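Local coordinates for apical membrane antigen 1 (Toxoplasma gondii, PDB 3ZLE), which probably takes part in host cell invasion as a surface antigen of the sporozoite, this chain being the conserved region of its ectodomain, at residues T11-A14 with F15-M19. Numbering follows the deposited sequence.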
# COMPACT_ATOMS: atom_id res chain seq x y z
N THR A 11 5.42 17.54 19.41
CA THR A 11 5.46 18.82 20.10
C THR A 11 4.40 19.77 19.57
O THR A 11 4.22 20.87 20.10
CB THR A 11 6.84 19.48 19.93
OG1 THR A 11 7.55 19.43 21.17
CG2 THR A 11 6.72 20.92 19.44
N THR A 12 3.71 19.34 18.55
CA THR A 12 2.87 20.23 17.78
C THR A 12 1.84 19.36 17.11
O THR A 12 2.13 18.24 16.74
CB THR A 12 3.71 20.97 16.72
OG1 THR A 12 4.22 22.18 17.28
CG2 THR A 12 2.88 21.28 15.47
N THR A 13 0.63 19.87 17.00
CA THR A 13 -0.43 19.11 16.40
C THR A 13 -0.13 18.76 14.99
O THR A 13 -0.46 17.67 14.53
CB THR A 13 -1.78 19.86 16.46
OG1 THR A 13 -2.19 19.93 17.81
CG2 THR A 13 -2.82 19.12 15.69
N ALA A 14 0.42 19.71 14.25
CA ALA A 14 0.74 19.45 12.86
C ALA A 14 1.90 18.45 12.73
O ALA A 14 1.90 17.64 11.82
CB ALA A 14 1.04 20.76 12.11
N PHE A 15 2.90 18.51 13.60
CA PHE A 15 4.04 17.57 13.47
C PHE A 15 3.57 16.16 13.85
O PHE A 15 3.89 15.18 13.19
CB PHE A 15 5.25 17.99 14.34
CG PHE A 15 5.77 19.37 14.06
CD1 PHE A 15 5.68 19.95 12.80
CD2 PHE A 15 6.34 20.13 15.09
CE1 PHE A 15 6.11 21.26 12.59
CE2 PHE A 15 6.87 21.41 14.85
CZ PHE A 15 6.74 21.98 13.60
N ALA A 16 2.69 16.10 14.85
CA ALA A 16 2.27 14.83 15.41
C ALA A 16 1.32 14.17 14.45
O ALA A 16 1.46 12.98 14.13
CB ALA A 16 1.63 15.05 16.80
N ASP A 17 0.53 14.98 13.77
CA ASP A 17 -0.38 14.44 12.74
C ASP A 17 0.35 13.95 11.56
O ASP A 17 -0.07 13.03 10.88
CB ASP A 17 -1.39 15.52 12.30
CG ASP A 17 -2.45 15.77 13.32
OD1 ASP A 17 -2.42 15.10 14.38
OD2 ASP A 17 -3.25 16.72 13.13
N PHE A 18 1.51 14.56 11.28
CA PHE A 18 2.27 14.09 10.17
C PHE A 18 2.97 12.78 10.50
O PHE A 18 2.91 11.81 9.74
CB PHE A 18 3.27 15.17 9.75
CG PHE A 18 3.93 14.88 8.44
CD1 PHE A 18 3.31 15.20 7.23
CD2 PHE A 18 5.21 14.32 8.40
CE1 PHE A 18 3.96 14.97 6.01
CE2 PHE A 18 5.88 14.13 7.21
CZ PHE A 18 5.26 14.50 6.01
N MET A 19 3.56 12.71 11.69
CA MET A 19 4.27 11.47 12.11
C MET A 19 3.28 10.30 12.25
O MET A 19 3.57 9.17 11.88
CB MET A 19 5.01 11.73 13.45
CG MET A 19 6.28 10.92 13.65
SD MET A 19 7.52 11.12 12.36
CE MET A 19 7.54 9.45 11.71
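Phe15 lays one face of its ring under the CG2 methyl of Thr12, a CH-pi contact in which the methyl sits 3.8 Å from the ring centroid and 16° off the ring normal. The phenyl reaches back along the chain because its CG stands anti to the carbonyl carbon and beside the backbone N (chi1 -57°). At the ring edge, near its plane, lies CG2 of Thr11, a looser neighbour. A large aromatic suits this buried position, where the ring also meets Phe377 edge-to-face and touches Pro348. Ala16 N gives its hydrogen to Thr12 O at 2.9 Å. This bond opens the first turn of helix 13-20, a short surface helix near the N-terminus of this chain, with Thr12 at the N-cap position although its hydroxyl makes no capping bond. The small side chain of Ala16 lets its CB lie 3.2 Å from Thr12 O. Asp17 continues the i to i+4 pattern, its N bonding to Thr13 O at 3.0 Å. Its side chain runs alongside that of Thr13, OD2 lying 3.5 Å from Thr13 CG2. The partly exposed carboxylate leans back over the turn, bringing OD1 (3.2 Å) and OD2 (3.3 Å) near Thr13 O as acceptors facing an acceptor, without a bond between them. Phe18 N bonds to Ala14 O at 3.2 Å. Its CG, anti to the backbone N (chi1 -169°), carries the ring off to Trp9, Leu347 and Pro348, where a large apolar side chain fits.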